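Local coordinates for protein aminoacyl-histidine dipeptidase (Vibrio alginolyticus, PDB 3MRU) that probably hydrolyses dipeptides such as Xaa-His and carnosine, acting as a zinc-dependent metallopeptidase of the M20C family, at residues I26-Q38 / L77-E89. Numbering follows the deposited sequence.
Sequences IPHPSKHEEALAQ and LQAHIDMVPQKNE
Ser30 and Asp82 join two loops beside the zinc site of an M20 metallopeptidase: the turn leading into helix 36-46, and the H-x-D motif, His80-Ile81-Asp82, at the C-terminal end of strand 75-80 in the mixed sheet of the catalytic domain. The hydroxyl of Ser30, in a type II turn from Pro29 to His32, donates to Asp82 (OG to OD2 2.7 Å); Asp82 OD2 accepts with its anti lone pair, the one turned away from OD1. Asp82 can receive it because CG sits between backbone N and carbonyl carbon (chi1 75°), while OD1 accepts a weak bond from His80 ND1 and a further one from the backbone N of Glu149. His80 binds zinc in this structure, so Asp82 is placed as a second-shell residue, probably helping to orient the imidazole, with Ser30 and Glu149 N holding its carboxylate. A small hydroxyl suits a place so close to the carboxylate. Glu33 lies alongside Asp82 and points the same way, its OE1 4.1 Å from Asp82 OD1 with the carboxylate planes 63° apart.

On the apolar side, Ile81 puts CG2 against Glu33 CB (3.9 Å) and Leu36 CD2 (4.1 Å), the Ile81 and Leu36 side chains sliding past each other in opposite directions, with Ile147 and Met124 also touching Ile81. Two apolar prolines, Pro29 and Pro85, pack CB to CB at 4.0 Å. His28 CG, between backbone N and carbonyl carbon (chi1 59°), brings the CD2 edge of the ring to Ile81 O, near the ring plane. Leu36 CD2 lies over a face, toward the rim. Met83 SD also sits over a face, 4.4 Å from the His28 ring centroid, though the position of the methionine's methyl end is doubtful. ND1 donates to Ile26 O, which is tilted out of the ring plane, so the buried imidazole keeps a polar partner while its flat carbon surface packs. Along the backbone, Met83 N gives a hydrogen bond to His28 O at 2.7 Å.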
ATOM      1  N   ILE A  26     -10.768  24.432   8.825  1.00 55.37           N
ATOM      2  CA  ILE A  26     -10.348  24.920   7.511  1.00 55.77           C
ATOM      3  C   ILE A  26     -10.186  23.788   6.486  1.00 56.17           C
ATOM      4  O   ILE A  26      -9.326  22.927   6.641  1.00 55.65           O
ATOM      5  CB  ILE A  26      -9.080  25.850   7.544  1.00 63.96           C
ATOM      6  CG1 ILE A  26      -7.881  25.165   6.891  1.00 63.85           C
ATOM      7  CG2 ILE A  26      -8.773  26.393   8.962  1.00 62.69           C
ATOM      8  CD1 ILE A  26      -7.335  24.032   7.720  1.00 82.67           C
ATOM      9  N   PRO A  27     -11.031  23.807   5.460  1.00 73.01           N
ATOM     10  CA  PRO A  27     -11.027  22.776   4.418  1.00 73.45           C
ATOM     11  C   PRO A  27      -9.760  22.437   3.637  1.00 73.80           C
ATOM     12  O   PRO A  27      -9.253  23.261   2.877  1.00 73.22           O
ATOM     13  CB  PRO A  27     -11.913  23.384   3.329  1.00 67.37           C
ATOM     14  CG  PRO A  27     -12.841  24.284   4.067  1.00 67.23           C
ATOM     15  CD  PRO A  27     -12.044  24.845   5.210  1.00 67.19           C
ATOM     16  N   HIS A  28      -9.267  21.218   3.833  1.00 63.66           N
ATOM     17  CA  HIS A  28      -8.088  20.731   3.136  1.00 64.16           C
ATOM     18  C   HIS A  28      -8.128  19.317   2.496  1.00 65.15           C
ATOM     19  O   HIS A  28      -7.446  18.415   2.971  1.00 65.49           O
ATOM     20  CB  HIS A  28      -7.096  20.805   4.327  1.00 80.88           C
ATOM     21  CG  HIS A  28      -7.488  19.976   5.521  1.00 80.54           C
ATOM     22  ND1 HIS A  28      -8.599  20.249   6.295  1.00 79.46           N
ATOM     23  CD2 HIS A  28      -6.914  18.879   6.071  1.00 79.45           C
ATOM     24  CE1 HIS A  28      -8.691  19.359   7.264  1.00 77.64           C
ATOM     25  NE2 HIS A  28      -7.685  18.511   7.147  1.00 78.47           N
ATOM     26  N   PRO A  29      -8.897  19.114   1.397  1.00 67.93           N
ATOM     27  CA  PRO A  29      -8.847  17.799   0.746  1.00 68.38           C
ATOM     28  C   PRO A  29      -7.615  17.808  -0.116  1.00 69.11           C
ATOM     29  O   PRO A  29      -6.971  18.851  -0.265  1.00 68.79           O
ATOM     30  CB  PRO A  29     -10.065  17.785  -0.174  1.00 74.93           C
ATOM     31  CG  PRO A  29     -10.951  18.893   0.280  1.00 74.70           C
ATOM     32  CD  PRO A  29     -10.058  19.898   0.923  1.00 74.57           C
ATOM     33  N   SER A  30      -7.291  16.653  -0.688  1.00 85.88           N
ATOM     34  CA  SER A  30      -6.074  16.531  -1.467  1.00 86.81           C
ATOM     35  C   SER A  30      -6.111  17.624  -2.500  1.00 87.62           C
ATOM     36  O   SER A  30      -7.191  17.998  -2.983  1.00 87.94           O
ATOM     37  CB  SER A  30      -5.957  15.148  -2.096  1.00 80.56           C
ATOM     38  OG  SER A  30      -6.232  14.138  -1.129  1.00 80.49           O
ATOM     39  N   LYS A  31      -4.940  18.180  -2.780  1.00 90.70           N
ATOM     40  CA  LYS A  31      -4.777  19.233  -3.795  1.00 91.87           C
ATOM     41  C   LYS A  31      -5.284  20.652  -3.396  1.00 92.25           C
ATOM     42  O   LYS A  31      -5.104  21.611  -4.150  1.00 92.51           O
ATOM     43  CB  LYS A  31      -5.325  18.766  -5.157  1.00 81.72           C
ATOM     44  CG  LYS A  31      -4.553  17.569  -5.793  1.00 83.22           C
ATOM     45  CD  LYS A  31      -3.267  18.009  -6.536  1.00 84.82           C
ATOM     46  CE  LYS A  31      -3.570  18.407  -8.005  1.00 86.50           C
ATOM     47  NZ  LYS A  31      -2.526  19.288  -8.664  1.00 85.34           N
ATOM     48  N   HIS A  32      -5.871  20.789  -2.201  1.00 80.09           N
ATOM     49  CA  HIS A  32      -6.367  22.081  -1.718  1.00 80.02           C
ATOM     50  C   HIS A  32      -5.750  22.478  -0.389  1.00 80.29           C
ATOM     51  O   HIS A  32      -6.320  23.226   0.401  1.00 79.82           O
ATOM     52  CB  HIS A  32      -7.872  22.043  -1.648  1.00 88.23           C
ATOM     53  CG  HIS A  32      -8.516  21.878  -2.985  1.00 89.33           C
ATOM     54  ND1 HIS A  32      -8.315  20.764  -3.772  1.00 90.38           N
ATOM     55  CD2 HIS A  32      -9.336  22.694  -3.686  1.00 90.53           C
ATOM     56  CE1 HIS A  32      -8.999  20.893  -4.895  1.00 91.14           C
ATOM     57  NE2 HIS A  32      -9.634  22.052  -4.864  1.00 91.35           N
ATOM     58  N   GLU A  33      -4.547  21.967  -0.178  1.00 91.60           N
ATOM     59  CA  GLU A  33      -3.725  22.290   0.974  1.00 92.87           C
ATOM     60  C   GLU A  33      -3.512  23.779   1.210  1.00 93.31           C
ATOM     61  O   GLU A  33      -3.504  24.208   2.362  1.00 93.76           O
ATOM     62  CB  GLU A  33      -2.371  21.602   0.854  1.00100.82           C
ATOM     63  CG  GLU A  33      -2.109  20.990  -0.523  1.00102.28           C
ATOM     64  CD  GLU A  33      -2.447  19.504  -0.573  1.00103.63           C
ATOM     65  OE1 GLU A  33      -2.438  18.837   0.491  1.00104.17           O
ATOM     66  OE2 GLU A  33      -2.701  18.991  -1.683  1.00104.12           O
ATOM     67  N   GLU A  34      -3.317  24.559   0.137  1.00109.13           N
ATOM     68  CA  GLU A  34      -3.193  26.032   0.255  1.00109.45           C
ATOM     69  C   GLU A  34      -4.483  26.590   0.815  1.00109.07           C
ATOM     70  O   GLU A  34      -5.557  26.472   0.196  1.00109.11           O
ATOM     71  CB  GLU A  34      -2.840  26.722  -1.074  1.00108.47           C
ATOM     72  CG  GLU A  34      -1.544  26.210  -1.744  1.00110.96           C
ATOM     73  CD  GLU A  34      -0.265  26.458  -0.919  1.00112.71           C
ATOM     74  OE1 GLU A  34      -0.239  27.421  -0.107  1.00113.09           O
ATOM     75  OE2 GLU A  34       0.712  25.680  -1.099  1.00112.93           O
ATOM     76  N   ALA A  35      -4.359  27.172   2.005  1.00 84.79           N
ATOM     77  CA  ALA A  35      -5.494  27.563   2.830  1.00 84.20           C
ATOM     78  C   ALA A  35      -5.054  27.198   4.199  1.00 83.84           C
ATOM     79  O   ALA A  35      -5.150  28.001   5.118  1.00 83.84           O
ATOM     80  CB  ALA A  35      -6.767  26.792   2.479  1.00 98.63           C
ATOM     81  N   LEU A  36      -4.551  25.968   4.315  1.00 76.72           N
ATOM     82  CA  LEU A  36      -4.068  25.435   5.572  1.00 76.19           C
ATOM     83  C   LEU A  36      -2.561  25.578   5.663  1.00 76.32           C
ATOM     84  O   LEU A  36      -2.013  25.784   6.746  1.00 75.92           O
ATOM     85  CB  LEU A  36      -4.499  23.982   5.732  1.00 60.41           C
ATOM     86  CG  LEU A  36      -4.268  23.245   7.059  1.00 60.05           C
ATOM     87  CD1 LEU A  36      -4.465  24.128   8.271  1.00 59.19           C
ATOM     88  CD2 LEU A  36      -5.159  21.997   7.146  1.00 60.17           C
ATOM     89  N   ALA A  37      -1.889  25.498   4.523  1.00 77.49           N
ATOM     90  CA  ALA A  37      -0.440  25.652   4.511  1.00 78.14           C
ATOM     91  C   ALA A  37      -0.130  27.047   5.007  1.00 78.56           C
ATOM     92  O   ALA A  37       0.745  27.246   5.855  1.00 78.36           O
ATOM     93  CB  ALA A  37       0.112  25.444   3.114  1.00 86.90           C
ATOM     94  N   GLN A  38      -0.894  28.003   4.481  1.00 86.65           N
ATOM     95  CA  GLN A  38      -0.755  29.401   4.856  1.00 86.86           C
ATOM     96  C   GLN A  38      -0.944  29.560   6.344  1.00 86.75           C
ATOM     97  O   GLN A  38      -0.063  30.072   7.033  1.00 86.63           O
ATOM     98  CB  GLN A  38      -1.736  30.298   4.075  1.00105.50           C
ATOM     99  CG  GLN A  38      -1.143  30.928   2.804  1.00105.56           C
ATOM    100  CD  GLN A  38       0.282  31.453   3.015  1.00105.72           C
ATOM    101  OE1 GLN A  38       1.164  31.204   2.199  1.00106.13           O
ATOM    102  NE2 GLN A  38       0.510  32.159   4.123  1.00105.85           N
ATOM    103  N   LEU A  77       9.576  15.521  12.794  1.00 81.13           N
ATOM    104  CA  LEU A  77       8.176  15.101  12.939  1.00 79.60           C
ATOM    105  C   LEU A  77       7.424  15.328  11.633  1.00 78.62           C
ATOM    106  O   LEU A  77       7.568  16.383  10.996  1.00 78.76           O
ATOM    107  CB  LEU A  77       7.503  15.857  14.080  1.00 59.91           C
ATOM    108  CG  LEU A  77       8.251  15.775  15.415  1.00 59.85           C
ATOM    109  CD1 LEU A  77       7.668  16.719  16.451  1.00 60.24           C
ATOM    110  CD2 LEU A  77       8.202  14.379  15.919  1.00 59.62           C
ATOM    111  N   GLN A  78       6.636  14.341  11.215  1.00 60.99           N
ATOM    112  CA  GLN A  78       6.050  14.424   9.888  1.00 59.16           C
ATOM    113  C   GLN A  78       4.661  13.876   9.797  1.00 58.87           C
ATOM    114  O   GLN A  78       4.317  12.846  10.373  1.00 58.56           O
ATOM    115  CB  GLN A  78       6.949  13.749   8.852  1.00 58.11           C
ATOM    116  CG  GLN A  78       6.531  13.950   7.387  1.00 54.62           C
ATOM    117  CD  GLN A  78       5.699  12.816   6.852  1.00 49.77           C
ATOM    118  OE1 GLN A  78       4.876  13.018   5.970  1.00 48.81           O
ATOM    119  NE2 GLN A  78       5.920  11.609   7.365  1.00 47.46           N
ATOM    120  N   ALA A  79       3.868  14.617   9.053  1.00 69.97           N
ATOM    121  CA  ALA A  79       2.488  14.286   8.780  1.00 69.86           C
ATOM    122  C   ALA A  79       2.198  14.888   7.411  1.00 69.59           C
ATOM    123  O   ALA A  79       3.044  15.609   6.848  1.00 69.60           O
ATOM    124  CB  ALA A  79       1.571  14.889   9.842  1.00 66.46           C
ATOM    125  N   HIS A  80       1.018  14.588   6.872  1.00 51.78           N
ATOM    126  CA  HIS A  80       0.625  15.151   5.617  1.00 51.05           C
ATOM    127  C   HIS A  80      -0.655  15.954   5.835  1.00 51.63           C
ATOM    128  O   HIS A  80      -1.507  15.580   6.659  1.00 51.38           O
ATOM    129  CB  HIS A  80       0.431  14.050   4.613  1.00 58.23           C
ATOM    130  CG  HIS A  80      -0.762  13.211   4.891  1.00 56.88           C
ATOM    131  ND1 HIS A  80      -2.031  13.585   4.523  1.00 56.27           N
ATOM    132  CD2 HIS A  80      -0.880  11.999   5.482  1.00 55.86           C
ATOM    133  CE1 HIS A  80      -2.886  12.646   4.885  1.00 56.27           C
ATOM    134  NE2 HIS A  80      -2.213  11.674   5.472  1.00 55.93           N
ATOM    135  N   ILE A  81      -0.764  17.058   5.083  1.00 55.18           N
ATOM    136  CA  ILE A  81      -1.782  18.122   5.267  1.00 54.97           C
ATOM    137  C   ILE A  81      -3.123  17.758   4.667  1.00 55.65           C
ATOM    138  O   ILE A  81      -4.173  17.975   5.270  1.00 55.03           O
ATOM    139  CB  ILE A  81      -1.300  19.435   4.629  1.00 44.56           C
ATOM    140  CG1 ILE A  81      -0.055  19.933   5.367  1.00 44.54           C
ATOM    141  CG2 ILE A  81      -2.392  20.462   4.604  1.00 43.27           C
ATOM    142  CD1 ILE A  81       0.718  21.050   4.666  1.00 81.99           C
ATOM    143  N   ASP A  82      -3.087  17.199   3.469  1.00 72.75           N
ATOM    144  CA  ASP A  82      -4.327  16.870   2.800  1.00 74.27           C
ATOM    145  C   ASP A  82      -5.091  15.806   3.543  1.00 75.10           C
ATOM    146  O   ASP A  82      -4.510  14.927   4.181  1.00 75.65           O
ATOM    147  CB  ASP A  82      -4.096  16.461   1.353  1.00 76.67           C
ATOM    148  CG  ASP A  82      -3.519  15.092   1.218  1.00 77.09           C
ATOM    149  OD1 ASP A  82      -2.377  14.889   1.678  1.00 76.82           O
ATOM    150  OD2 ASP A  82      -4.206  14.234   0.628  1.00 78.35           O
ATOM    151  N   MET A  83      -6.404  15.932   3.478  1.00 66.61           N
ATOM    152  CA  MET A  83      -7.343  15.008   4.069  1.00 67.76           C
ATOM    153  C   MET A  83      -7.879  14.228   2.878  1.00 68.35           C
ATOM    154  O   MET A  83      -7.385  14.419   1.756  1.00 69.17           O
ATOM    155  CB  MET A  83      -8.464  15.842   4.673  1.00 71.99           C
ATOM    156  CG  MET A  83      -9.704  15.110   5.074  1.00 72.75           C
ATOM    157  SD  MET A  83     -10.872  16.291   5.748  1.00 73.12           S
ATOM    158  CE  MET A  83     -10.065  16.698   7.284  1.00 75.10           C
ATOM    159  N   VAL A  84      -8.866  13.360   3.085  1.00 53.42           N
ATOM    160  CA  VAL A  84      -9.511  12.663   1.974  1.00 54.31           C
ATOM    161  C   VAL A  84     -10.997  12.991   1.898  1.00 55.49           C
ATOM    162  O   VAL A  84     -11.720  12.784   2.877  1.00 55.22           O
ATOM    163  CB  VAL A  84      -9.291  11.122   2.103  1.00 62.76           C
ATOM    164  CG1 VAL A  84     -10.142  10.335   1.098  1.00 61.90           C
ATOM    165  CG2 VAL A  84      -7.814  10.769   1.977  1.00 62.08           C
ATOM    166  N   PRO A  85     -11.454  13.502   0.729  1.00 74.03           N
ATOM    167  CA  PRO A  85     -12.844  13.940   0.560  1.00 74.82           C
ATOM    168  C   PRO A  85     -13.826  12.793   0.338  1.00 76.12           C
ATOM    169  O   PRO A  85     -13.875  12.240  -0.750  1.00 76.46           O
ATOM    170  CB  PRO A  85     -12.774  14.828  -0.684  1.00 81.45           C
ATOM    171  CG  PRO A  85     -11.637  14.283  -1.478  1.00 80.93           C
ATOM    172  CD  PRO A  85     -10.655  13.701  -0.504  1.00 80.93           C
ATOM    173  N   GLN A  86     -14.594  12.416   1.352  1.00 61.11           N
ATOM    174  CA  GLN A  86     -15.658  11.449   1.119  1.00 63.28           C
ATOM    175  C   GLN A  86     -16.837  11.769   1.987  1.00 64.36           C
ATOM    176  O   GLN A  86     -16.739  11.793   3.209  1.00 64.31           O
ATOM    177  CB  GLN A  86     -15.205  10.016   1.373  1.00110.83           C
ATOM    178  CG  GLN A  86     -14.227   9.442   0.349  1.00113.30           C
ATOM    179  CD  GLN A  86     -14.913   8.673  -0.757  1.00116.88           C
ATOM    180  OE1 GLN A  86     -16.076   8.933  -1.100  1.00119.35           O
ATOM    181  NE2 GLN A  86     -14.198   7.711  -1.326  1.00118.41           N
ATOM    182  N   LYS A  87     -17.969  11.953   1.352  1.00 80.55           N
ATOM    183  CA  LYS A  87     -19.156  12.361   2.036  1.00 80.55           C
ATOM    184  C   LYS A  87     -20.101  11.211   2.075  1.00 80.55           C
ATOM    185  O   LYS A  87     -19.995  10.266   1.326  1.00143.63           O
ATOM    186  CB  LYS A  87     -19.810  13.467   1.253  1.00205.82           C
ATOM    187  CG  LYS A  87     -19.887  13.105  -0.207  1.00205.82           C
ATOM    188  CD  LYS A  87     -19.420  11.660  -0.406  1.00205.82           C
ATOM    189  CE  LYS A  87     -19.259  11.281  -1.874  1.00205.82           C
ATOM    190  NZ  LYS A  87     -18.254  10.191  -2.046  1.00205.82           N
ATOM    191  N   ASN A  88     -21.041  11.313   2.983  1.00115.96           N
ATOM    192  CA  ASN A  88     -22.085  10.341   3.130  1.00117.60           C
ATOM    193  C   ASN A  88     -23.005  10.635   1.960  1.00118.77           C
ATOM    194  O   ASN A  88     -23.154  11.799   1.561  1.00119.02           O
ATOM    195  CB  ASN A  88     -22.721  10.547   4.493  1.00116.68           C
ATOM    196  CG  ASN A  88     -23.368   9.310   5.027  1.00117.61           C
ATOM    197  OD1 ASN A  88     -23.568   9.187   6.233  1.00118.81           O
ATOM    198  ND2 ASN A  88     -23.717   8.383   4.139  1.00118.66           N
ATOM    199  N   GLU A  89     -23.610   9.588   1.407  1.00206.44           N
ATOM    200  CA  GLU A  89     -24.425   9.707   0.202  1.00209.41           C
ATOM    201  C   GLU A  89     -25.824  10.183   0.630  1.00209.57           C
ATOM    202  O   GLU A  89     -26.764   9.377   0.666  1.00210.36           O
ATOM    203  CB  GLU A  89     -24.511   8.380  -0.575  1.00164.59           C
ATOM    204  CG  GLU A  89     -23.634   7.212  -0.048  1.00167.69           C
ATOM    205  CD  GLU A  89     -22.151   7.287  -0.439  1.00169.89           C
ATOM    206  OE1 GLU A  89     -21.836   7.533  -1.633  1.00169.46           O
ATOM    207  OE2 GLU A  89     -21.296   7.064   0.457  1.00170.24           O
TER